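Local coordinates for protein GH86A beta-porphyranase (Bacteroides plebeius, PDB 4AW7) that hydrolyses the beta-D-galactopyranose-(1->4)-alpha-L-galactopyranose-6-sulfate linkages of the red-seaweed polysaccharide porphyran, releasing mostly disaccharides, at residues 422-427 / 457-462. Numbering follows the deposited sequence.
Sequences TKRSLY and VLVADV
Arg424 and Val457 face each other as a hydrogen-bonded pair of two antiparallel strands, 422-427 and 457-462, in the porphyranase beta-sandwich domain, away from the substrate cleft. Arg424 N reaches Val457 O at 2.7 Å, and Val457 N returns a bond to Arg424 O. Two residues along each strand, Thr422 and Val459 form the second such pair, with Thr422 N to Val459 O and Val459 N to Thr422 O both at 2.8 Å. Between them lies the non-hydrogen-bonded pair Lys423–Leu458, where Leu458 CA makes a CA-H...O contact with Thr422 O at 3.3 Å.

On the face carrying Thr422, Arg424, Val457 and Val459, Arg424 CG, anti to the carbonyl carbon (chi1 -52°), starts a chain extended from CG to NE that brings the guanidinium diagonally across Val459. Val459 CG2 sits over one guanidinium face, toward its rim, 3.6 Å from Arg424 NE. Two bonds from NH1, to Leu364 O and Lys366 O, probably help hold the buried guanidinium in place. Replacing the arginine by an alanine would take the flat group off Val459 CG2 and would probably leave those two carbonyls without this donor.

On the opposite face, Leu458 CD2 lies 3.9 Å from Lys423 CB, while the lysine chain bends away and NZ hydrogen-bonds to Gln439 OE1 of strand 433-441, which flanks 422-427 on its other side. Thr422 OG1, also hydrogen-bonded to Asn440 OD1, shares a water with Val459 O; that water donates to the carbonyl oxygen at 3.0 Å.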
loop_
_atom_site.group_PDB
_atom_site.type_symbol
_atom_site.label_atom_id
_atom_site.label_comp_id
_atom_site.label_asym_id
_atom_site.label_seq_id
_atom_site.Cartn_x
_atom_site.Cartn_y
_atom_site.Cartn_z
ATOM N N THR A 422 -18.450 -21.191 -4.831
ATOM C CA THR A 422 -19.246 -20.123 -4.225
ATOM C C THR A 422 -18.700 -18.774 -4.716
ATOM O O THR A 422 -17.486 -18.552 -4.796
ATOM C CB THR A 422 -19.246 -20.218 -2.702
ATOM O OG1 THR A 422 -19.738 -21.511 -2.289
ATOM C CG2 THR A 422 -20.058 -19.150 -2.077
ATOM N N LYS A 423 -19.597 -17.890 -5.077
ATOM C CA LYS A 423 -19.238 -16.573 -5.543
ATOM C C LYS A 423 -19.586 -15.541 -4.491
ATOM O O LYS A 423 -20.769 -15.384 -4.126
ATOM C CB LYS A 423 -19.968 -16.233 -6.846
ATOM C CG LYS A 423 -19.645 -14.864 -7.345
ATOM C CD LYS A 423 -20.194 -14.555 -8.716
ATOM C CE LYS A 423 -21.692 -14.589 -8.739
ATOM N NZ LYS A 423 -22.354 -13.432 -8.086
ATOM N N ARG A 424 -18.586 -14.814 -4.010
ATOM C CA ARG A 424 -18.796 -13.634 -3.177
ATOM C C ARG A 424 -18.648 -12.386 -4.029
ATOM O O ARG A 424 -17.734 -12.271 -4.822
ATOM C CB ARG A 424 -17.748 -13.592 -2.076
ATOM C CG ARG A 424 -17.611 -14.870 -1.230
ATOM C CD ARG A 424 -16.450 -14.749 -0.284
ATOM N NE ARG A 424 -16.258 -15.948 0.504
ATOM C CZ ARG A 424 -15.258 -16.101 1.362
ATOM N NH1 ARG A 424 -14.388 -15.120 1.537
ATOM N NH2 ARG A 424 -15.085 -17.228 2.018
ATOM N N SER A 425 -19.539 -11.430 -3.830
ATOM C CA SER A 425 -19.532 -10.179 -4.570
ATOM C C SER A 425 -19.763 -9.011 -3.634
ATOM O O SER A 425 -20.739 -9.013 -2.906
ATOM C CB SER A 425 -20.628 -10.185 -5.617
ATOM O OG SER A 425 -20.750 -8.932 -6.215
ATOM N N LEU A 426 -18.901 -8.011 -3.720
ATOM C CA LEU A 426 -19.036 -6.769 -2.981
ATOM C C LEU A 426 -19.058 -5.625 -3.985
ATOM O O LEU A 426 -18.048 -5.309 -4.636
ATOM C CB LEU A 426 -17.911 -6.596 -1.969
ATOM C CG LEU A 426 -18.109 -5.492 -0.921
ATOM C CD1 LEU A 426 -17.039 -5.640 0.148
ATOM C CD2 LEU A 426 -18.140 -4.080 -1.517
ATOM N N TYR A 427 -20.232 -5.017 -4.143
ATOM C CA TYR A 427 -20.432 -3.918 -5.072
ATOM C C TYR A 427 -20.716 -2.660 -4.264
ATOM O O TYR A 427 -21.605 -2.651 -3.443
ATOM C CB TYR A 427 -21.596 -4.215 -6.033
ATOM C CG TYR A 427 -21.995 -3.018 -6.880
ATOM C CD1 TYR A 427 -21.048 -2.264 -7.528
ATOM C CD2 TYR A 427 -23.329 -2.638 -7.045
ATOM C CE1 TYR A 427 -21.369 -1.165 -8.314
ATOM C CE2 TYR A 427 -23.651 -1.523 -7.851
ATOM C CZ TYR A 427 -22.666 -0.789 -8.447
ATOM O OH TYR A 427 -23.020 0.301 -9.244
ATOM N N VAL A 457 -14.857 -12.566 -5.226
ATOM C CA VAL A 457 -14.017 -13.653 -4.759
ATOM C C VAL A 457 -14.789 -14.946 -4.961
ATOM O O VAL A 457 -15.895 -15.124 -4.416
ATOM C CB VAL A 457 -13.602 -13.469 -3.276
ATOM C CG1 VAL A 457 -12.887 -14.690 -2.741
ATOM C CG2 VAL A 457 -12.749 -12.232 -3.104
ATOM N N LEU A 458 -14.229 -15.811 -5.792
ATOM C CA LEU A 458 -14.728 -17.163 -5.987
ATOM C C LEU A 458 -13.966 -18.102 -5.061
ATOM O O LEU A 458 -12.734 -18.034 -4.961
ATOM C CB LEU A 458 -14.477 -17.576 -7.423
ATOM C CG LEU A 458 -15.230 -16.792 -8.499
ATOM C CD1 LEU A 458 -14.588 -16.952 -9.861
ATOM C CD2 LEU A 458 -16.659 -17.256 -8.570
ATOM N N VAL A 459 -14.713 -18.968 -4.374
ATOM C CA VAL A 459 -14.162 -19.934 -3.426
ATOM C C VAL A 459 -14.599 -21.299 -3.916
ATOM O O VAL A 459 -15.781 -21.508 -4.232
ATOM C CB VAL A 459 -14.645 -19.690 -1.995
ATOM C CG1 VAL A 459 -13.990 -20.706 -1.010
ATOM C CG2 VAL A 459 -14.420 -18.259 -1.602
ATOM N N ALA A 460 -13.662 -22.222 -4.017
ATOM C CA ALA A 460 -14.005 -23.553 -4.527
ATOM C C ALA A 460 -13.156 -24.614 -3.875
ATOM O O ALA A 460 -12.095 -24.319 -3.310
ATOM C CB ALA A 460 -13.788 -23.581 -6.032
ATOM N N ASP A 461 -13.610 -25.867 -3.957
ATOM C CA ASP A 461 -12.790 -27.002 -3.568
ATOM C C ASP A 461 -11.979 -27.417 -4.737
ATOM O O ASP A 461 -12.428 -27.349 -5.869
ATOM C CB ASP A 461 -13.632 -28.214 -3.118
ATOM C CG ASP A 461 -14.438 -27.969 -1.870
ATOM O OD1 ASP A 461 -14.106 -27.086 -1.092
ATOM O OD2 ASP A 461 -15.423 -28.732 -1.644
ATOM N N VAL A 462 -10.746 -27.831 -4.463
ATOM C CA VAL A 462 -9.842 -28.255 -5.507
ATOM C C VAL A 462 -9.157 -29.518 -5.009
ATOM O O VAL A 462 -8.706 -29.589 -3.872
ATOM C CB VAL A 462 -8.810 -27.112 -5.877
ATOM C CG1 VAL A 462 -7.988 -26.644 -4.671
ATOM C CG2 VAL A 462 -7.921 -27.582 -7.011
HETATM O O HOH W 1 -17.258 -22.880 -2.010
#